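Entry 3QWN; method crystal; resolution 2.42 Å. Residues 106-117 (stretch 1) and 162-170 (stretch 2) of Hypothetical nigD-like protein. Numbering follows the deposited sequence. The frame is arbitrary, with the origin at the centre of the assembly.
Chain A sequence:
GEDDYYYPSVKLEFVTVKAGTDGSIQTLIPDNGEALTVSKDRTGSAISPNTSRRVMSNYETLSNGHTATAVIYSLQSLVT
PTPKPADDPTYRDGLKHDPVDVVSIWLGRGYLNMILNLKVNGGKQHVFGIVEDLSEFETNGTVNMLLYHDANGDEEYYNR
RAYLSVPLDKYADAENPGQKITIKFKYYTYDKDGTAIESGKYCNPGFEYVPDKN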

ATOM      1  N   TRP A 106      -4.234   2.214   7.402  1.00 37.00           N
ATOM      2  CA  TRP A 106      -5.411   1.419   7.773  1.00 38.94           C
ATOM      3  C   TRP A 106      -5.385   0.051   7.135  1.00 44.84           C
ATOM      4  O   TRP A 106      -4.760  -0.166   6.090  1.00 43.09           O
ATOM      5  CB  TRP A 106      -6.739   2.136   7.376  1.00 37.80           C
ATOM      6  CG  TRP A 106      -6.969   2.218   5.890  1.00 38.16           C
ATOM      7  CD1 TRP A 106      -7.717   1.367   5.132  1.00 41.33           C
ATOM      8  CD2 TRP A 106      -6.372   3.147   4.977  1.00 36.84           C
ATOM      9  NE1 TRP A 106      -7.605   1.692   3.804  1.00 39.98           N
ATOM     10  CE2 TRP A 106      -6.802   2.797   3.681  1.00 40.74           C
ATOM     11  CE3 TRP A 106      -5.559   4.286   5.134  1.00 38.02           C
ATOM     12  CZ2 TRP A 106      -6.435   3.532   2.546  1.00 39.26           C
ATOM     13  CZ3 TRP A 106      -5.147   4.981   4.004  1.00 38.84           C
ATOM     14  CH2 TRP A 106      -5.562   4.587   2.728  1.00 38.94           C
ATOM     15  N   LEU A 107      -6.110  -0.868   7.753  1.00 46.03           N
ATOM     16  CA  LEU A 107      -6.309  -2.200   7.204  1.00 46.74           C
ATOM     17  C   LEU A 107      -7.508  -2.152   6.244  1.00 51.76           C
ATOM     18  O   LEU A 107      -8.520  -1.502   6.540  1.00 51.45           O
ATOM     19  CB  LEU A 107      -6.546  -3.214   8.320  1.00 47.68           C
ATOM     20  CG  LEU A 107      -5.390  -3.537   9.250  1.00 51.42           C
ATOM     21  CD1 LEU A 107      -5.889  -4.365  10.409  1.00 52.08           C
ATOM     22  CD2 LEU A 107      -4.263  -4.265   8.518  1.00 49.77           C
ATOM     23  N   GLY A 108      -7.369  -2.802   5.099  1.00 48.55           N
ATOM     24  CA  GLY A 108      -8.450  -2.853   4.137  1.00 49.63           C
ATOM     25  C   GLY A 108      -8.208  -3.782   2.973  1.00 57.35           C
ATOM     26  O   GLY A 108      -7.150  -3.726   2.340  1.00 57.57           O
ATOM     27  N   ARG A 109      -9.227  -4.599   2.665  1.00 56.26           N
ATOM     28  CA  ARG A 109      -9.294  -5.546   1.551  1.00 57.55           C
ATOM     29  C   ARG A 109      -8.047  -6.441   1.392  1.00 60.78           C
ATOM     30  O   ARG A 109      -7.545  -6.640   0.285  1.00 61.46           O
ATOM     31  CB  ARG A 109      -9.630  -4.821   0.235  1.00 58.10           C
ATOM     32  CG  ARG A 109     -10.851  -5.534  -0.336  1.00 75.16           C
ATOM     33  CD  ARG A 109     -11.594  -4.815  -1.406  1.00 86.97           C
ATOM     34  NE  ARG A 109     -12.917  -4.349  -0.984  1.00 98.24           N
ATOM     35  CZ  ARG A 109     -14.062  -4.725  -1.547  1.00117.04           C
ATOM     36  NH1 ARG A 109     -14.065  -5.623  -2.529  1.00110.87           N
ATOM     37  NH2 ARG A 109     -15.214  -4.215  -1.127  1.00103.83           N
ATOM     38  N   GLY A 110      -7.605  -7.009   2.504  1.00 57.46           N
ATOM     39  CA  GLY A 110      -6.468  -7.920   2.543  1.00 57.33           C
ATOM     40  C   GLY A 110      -5.103  -7.271   2.567  1.00 58.55           C
ATOM     41  O   GLY A 110      -4.093  -7.970   2.496  1.00 58.99           O
ATOM     42  N   TYR A 111      -5.056  -5.935   2.676  1.00 52.63           N
ATOM     43  CA  TYR A 111      -3.808  -5.183   2.726  1.00 49.60           C
ATOM     44  C   TYR A 111      -3.702  -4.271   3.959  1.00 51.47           C
ATOM     45  O   TYR A 111      -4.716  -3.928   4.591  1.00 49.54           O
ATOM     46  CB  TYR A 111      -3.692  -4.297   1.492  1.00 48.10           C
ATOM     47  CG  TYR A 111      -3.709  -4.994   0.156  1.00 49.76           C
ATOM     48  CD1 TYR A 111      -2.526  -5.418  -0.444  1.00 51.79           C
ATOM     49  CD2 TYR A 111      -4.886  -5.100  -0.577  1.00 51.04           C
ATOM     50  CE1 TYR A 111      -2.528  -6.040  -1.695  1.00 49.97           C
ATOM     51  CE2 TYR A 111      -4.899  -5.679  -1.844  1.00 52.62           C
ATOM     52  CZ  TYR A 111      -3.714  -6.139  -2.406  1.00 63.48           C
ATOM     53  OH  TYR A 111      -3.725  -6.672  -3.682  1.00 70.16           O
ATOM     54  N   LEU A 112      -2.458  -3.832   4.254  1.00 46.45           N
ATOM     55  CA  LEU A 112      -2.156  -2.777   5.204  1.00 44.53           C
ATOM     56  C   LEU A 112      -1.858  -1.556   4.303  1.00 48.06           C
ATOM     57  O   LEU A 112      -0.806  -1.513   3.676  1.00 48.38           O
ATOM     58  CB  LEU A 112      -1.006  -3.137   6.178  1.00 45.47           C
ATOM     59  CG  LEU A 112      -0.528  -1.976   7.085  1.00 49.17           C
ATOM     60  CD1 LEU A 112      -1.546  -1.659   8.187  1.00 48.37           C
ATOM     61  CD2 LEU A 112       0.868  -2.239   7.656  1.00 50.66           C
ATOM     62  N   ASN A 113      -2.833  -0.633   4.147  1.00 42.94           N
ATOM     63  CA  ASN A 113      -2.693   0.525   3.255  1.00 41.50           C
ATOM     64  C   ASN A 113      -2.146   1.737   3.974  1.00 40.08           C
ATOM     65  O   ASN A 113      -2.396   1.924   5.154  1.00 38.96           O
ATOM     66  CB  ASN A 113      -4.022   0.887   2.588  1.00 40.92           C
ATOM     67  CG  ASN A 113      -4.770  -0.325   2.154  1.00 46.04           C
ATOM     68  OD1 ASN A 113      -4.435  -0.928   1.178  1.00 34.42           O
ATOM     69  ND2 ASN A 113      -5.666  -0.818   2.972  1.00 42.59           N
HETATM   70  N   MSE A 114      -1.365   2.524   3.269  1.00 34.56           N
HETATM   71  CA  MSE A 114      -0.802   3.720   3.840  1.00 34.40           C
HETATM   72  C   MSE A 114      -0.471   4.713   2.778  1.00 40.42           C
HETATM   73  O   MSE A 114      -0.088   4.351   1.655  1.00 38.50           O
HETATM   74  CB  MSE A 114       0.437   3.461   4.742  1.00 36.60           C
HETATM   75  CG  MSE A 114       1.716   3.056   4.019  1.00 42.59           C
HETATM   76 SE   MSE A 114       3.048   2.342   5.315  0.75 50.86          SE
HETATM   77  CE  MSE A 114       2.141   0.664   5.729  1.00 46.71           C
ATOM     78  N   ILE A 115      -0.638   5.986   3.174  1.00 38.35           N
ATOM     79  CA  ILE A 115      -0.278   7.172   2.420  1.00 36.30           C
ATOM     80  C   ILE A 115       0.896   7.779   3.168  1.00 41.79           C
ATOM     81  O   ILE A 115       0.788   8.088   4.361  1.00 42.37           O
ATOM     82  CB  ILE A 115      -1.447   8.157   2.259  1.00 36.47           C
ATOM     83  CG1 ILE A 115      -2.666   7.477   1.601  1.00 35.19           C
ATOM     84  CG2 ILE A 115      -0.981   9.381   1.488  1.00 36.48           C
ATOM     85  CD1 ILE A 115      -3.941   8.369   1.546  1.00 27.22           C
ATOM     86  N   LEU A 116       2.026   7.909   2.480  1.00 37.82           N
ATOM     87  CA  LEU A 116       3.221   8.497   3.065  1.00 36.96           C
ATOM     88  C   LEU A 116       3.485   9.859   2.486  1.00 41.85           C
ATOM     89  O   LEU A 116       3.093  10.139   1.356  1.00 42.28           O
ATOM     90  CB  LEU A 116       4.456   7.599   2.823  1.00 36.70           C
ATOM     91  CG  LEU A 116       4.376   6.122   3.224  1.00 38.93           C
ATOM     92  CD1 LEU A 116       5.651   5.402   2.829  1.00 38.15           C
ATOM     93  CD2 LEU A 116       4.102   5.955   4.735  1.00 43.94           C
ATOM     94  N   ASN A 117       4.155  10.711   3.252  1.00 38.71           N
ATOM     95  CA  ASN A 117       4.641  11.981   2.739  1.00 39.00           C
ATOM     96  C   ASN A 117       6.152  11.919   2.771  1.00 42.67           C
ATOM     97  O   ASN A 117       6.761  11.566   3.792  1.00 41.47           O
ATOM     98  CB  ASN A 117       4.108  13.235   3.454  1.00 37.91           C
ATOM     99  CG  ASN A 117       4.481  14.477   2.678  1.00 53.99           C
ATOM    100  OD1 ASN A 117       3.953  14.745   1.580  1.00 55.09           O
ATOM    101  ND2 ASN A 117       5.513  15.176   3.152  1.00 33.86           N
TER
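Stretch 2, residues 162-170: AYLSVPLDK

Antiparallel pairing of two strands distant in sequence fixes register, direction and side-chain facing at once, and the hypothetical nigD-like protein of entry 3QWN offers a compact example. Stretch 1 is a β-hairpin: its two strands are joined by a type I' turn from Gly108 to Tyr111, and the second strand, 111-117, receives stretch 2. Residues 162-167 of stretch 2 are extended and run alongside it at 166° between the N-to-C directions, so that Ala162 lies opposite Leu116 and Pro167 opposite Tyr111. The axes approach to 4.3 Å, and the contact buries 723 Å² in all.

The backbone ladder is regular. Leu116 N donates to Ala162 O at 2.8 Å and Ala162 N returns a bond to Leu116 O at 3.0 Å. The same reciprocal pairing recurs two residues on, with Met114 N to Leu164 O and Leu164 N to Met114 O both 3.0 Å, and again where Leu112 N meets Val166 O at 2.9 Å and Val166 N meets Leu112 O at 3.0 Å. Pro167 has no amide hydrogen to give, but it occupies a non-hydrogen-bonded position opposite Tyr111, where the ladder asks for none.

Leu164 has the largest area covered by its partner, 72 Å². Its CB packs 3.7 Å from CG of Met114, a selenomethionine, while its CD1 lies 3.8 Å from Leu116 CD1. One leucine thus bridges its direct partner and the next residue on the same face. Farther along that face, Leu112 CB is 4.1 Å from Val166 CB.

Tyr111, with 67 Å² covered, belongs to the other face. With chi1 in the m well, its ring lies beside stretch 2: CD1 is 3.6 Å from Pro167 N, which meets the ring edge, and CE1 is 4.1 Å from Pro167 CB. Next on this face, Ser165 OG donates to Asn113 OD1 at 2.7 Å, a polar side-chain link between non-hydrogen-bonded backbone partners. Beyond it, Ile115 CG1 rests 3.9 Å from Tyr163 CD1.

Leu168, covered over 64 Å², shows how contact can outlast the strand. Although it has left the extended segment, with phi/psi of -116/15°, its N still donates to Gly110 O at 2.9 Å. Its CB points sideways, yet the end of the side chain comes nearer: CD1 reaches 3.6 Å from Leu107 CD2, and CD2 lies 4.3 Å from Leu112 CB. This single side chain therefore touches residues from both strands of the hairpin.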

ATOM      1  N   ALA A 162       3.425   8.997  -1.388  1.00 33.28           N
ATOM      2  CA  ALA A 162       3.696   7.635  -1.834  1.00 31.72           C
ATOM      3  C   ALA A 162       2.593   6.758  -1.287  1.00 35.91           C
ATOM      4  O   ALA A 162       2.048   7.034  -0.221  1.00 35.15           O
ATOM      5  CB  ALA A 162       5.059   7.169  -1.394  1.00 32.80           C
ATOM      6  N   TYR A 163       2.224   5.744  -2.049  1.00 34.70           N
ATOM      7  CA  TYR A 163       1.123   4.868  -1.699  1.00 35.37           C
ATOM      8  C   TYR A 163       1.602   3.435  -1.624  1.00 41.74           C
ATOM      9  O   TYR A 163       2.164   2.937  -2.583  1.00 42.88           O
ATOM     10  CB  TYR A 163      -0.004   5.029  -2.746  1.00 34.72           C
ATOM     11  CG  TYR A 163      -0.445   6.467  -2.903  1.00 33.60           C
ATOM     12  CD1 TYR A 163      -1.376   7.035  -2.032  1.00 34.40           C
ATOM     13  CD2 TYR A 163       0.087   7.277  -3.911  1.00 32.57           C
ATOM     14  CE1 TYR A 163      -1.790   8.369  -2.179  1.00 34.59           C
ATOM     15  CE2 TYR A 163      -0.309   8.614  -4.056  1.00 30.41           C
ATOM     16  CZ  TYR A 163      -1.265   9.145  -3.209  1.00 37.88           C
ATOM     17  OH  TYR A 163      -1.667  10.451  -3.394  1.00 38.94           O
ATOM     18  N   LEU A 164       1.378   2.782  -0.476  1.00 39.95           N
ATOM     19  CA  LEU A 164       1.747   1.389  -0.240  1.00 41.44           C
ATOM     20  C   LEU A 164       0.523   0.542   0.140  1.00 45.92           C
ATOM     21  O   LEU A 164      -0.319   0.986   0.897  1.00 45.67           O
ATOM     22  CB  LEU A 164       2.799   1.301   0.897  1.00 42.84           C
ATOM     23  CG  LEU A 164       4.277   1.439   0.516  1.00 48.67           C
ATOM     24  CD1 LEU A 164       4.644   2.880   0.126  1.00 48.87           C
ATOM     25  CD2 LEU A 164       5.134   1.013   1.643  1.00 45.08           C
ATOM     26  N   SER A 165       0.450  -0.683  -0.366  1.00 43.54           N
ATOM     27  CA  SER A 165      -0.579  -1.658  -0.021  1.00 43.27           C
ATOM     28  C   SER A 165       0.172  -2.923   0.283  1.00 50.32           C
ATOM     29  O   SER A 165       0.676  -3.567  -0.641  1.00 52.57           O
ATOM     30  CB  SER A 165      -1.587  -1.840  -1.153  1.00 45.41           C
ATOM     31  OG  SER A 165      -2.768  -1.084  -0.957  1.00 45.78           O
ATOM     32  N   VAL A 166       0.407  -3.188   1.572  1.00 46.12           N
ATOM     33  CA  VAL A 166       1.160  -4.354   2.015  1.00 49.12           C
ATOM     34  C   VAL A 166       0.233  -5.590   2.006  1.00 59.62           C
ATOM     35  O   VAL A 166      -0.687  -5.638   2.835  1.00 60.57           O
ATOM     36  CB  VAL A 166       1.811  -4.149   3.417  1.00 52.37           C
ATOM     37  CG1 VAL A 166       2.715  -5.320   3.763  1.00 53.89           C
ATOM     38  CG2 VAL A 166       2.580  -2.837   3.496  1.00 50.91           C
ATOM     39  N   PRO A 167       0.476  -6.608   1.125  1.00 58.61           N
ATOM     40  CA  PRO A 167      -0.380  -7.826   1.136  1.00 59.45           C
ATOM     41  C   PRO A 167      -0.267  -8.628   2.432  1.00 64.21           C
ATOM     42  O   PRO A 167       0.837  -8.838   2.921  1.00 67.08           O
ATOM     43  CB  PRO A 167       0.137  -8.636  -0.060  1.00 61.78           C
ATOM     44  CG  PRO A 167       1.529  -8.147  -0.280  1.00 65.70           C
ATOM     45  CD  PRO A 167       1.527  -6.694   0.087  1.00 59.71           C
ATOM     46  N   LEU A 168      -1.403  -9.077   2.984  1.00 59.15           N
ATOM     47  CA  LEU A 168      -1.421  -9.809   4.255  1.00 59.59           C
ATOM     48  C   LEU A 168      -1.932 -11.258   4.110  1.00 68.33           C
ATOM     49  O   LEU A 168      -2.209 -11.920   5.114  1.00 70.10           O
ATOM     50  CB  LEU A 168      -2.276  -9.049   5.299  1.00 57.53           C
ATOM     51  CG  LEU A 168      -1.958  -7.587   5.560  1.00 58.10           C
ATOM     52  CD1 LEU A 168      -3.049  -6.952   6.418  1.00 57.96           C
ATOM     53  CD2 LEU A 168      -0.586  -7.417   6.173  1.00 53.57           C
ATOM     54  N   ASP A 169      -1.993 -11.762   2.870  1.00 68.15           N
ATOM     55  CA  ASP A 169      -2.456 -13.117   2.538  1.00 70.42           C
ATOM     56  C   ASP A 169      -1.573 -14.214   3.151  1.00 75.59           C
ATOM     57  O   ASP A 169      -2.102 -15.263   3.538  1.00 77.90           O
ATOM     58  CB  ASP A 169      -2.547 -13.287   1.012  1.00 73.09           C
ATOM     59  CG  ASP A 169      -3.373 -12.202   0.341  1.00 95.88           C
ATOM     60  OD1 ASP A 169      -4.565 -12.047   0.701  1.00 97.91           O
ATOM     61  OD2 ASP A 169      -2.811 -11.453  -0.486  1.00106.44           O
ATOM     62  N   LYS A 170      -0.255 -13.949   3.300  1.00 70.27           N
ATOM     63  CA  LYS A 170       0.721 -14.893   3.855  1.00 71.60           C
ATOM     64  C   LYS A 170       0.492 -15.214   5.346  1.00 78.69           C
ATOM     65  O   LYS A 170       1.102 -16.151   5.870  1.00 81.17           O
ATOM     66  CB  LYS A 170       2.166 -14.391   3.635  1.00 71.98           C
ATOM     67  CG  LYS A 170       2.620 -13.171   4.453  1.00 69.26           C
ATOM     68  CD  LYS A 170       4.122 -12.889   4.290  1.00 65.80           C
ATOM     69  CE  LYS A 170       4.950 -13.874   5.077  1.00 78.75           C
ATOM     70  NZ  LYS A 170       6.408 -13.658   4.883  1.00 99.49           N
TER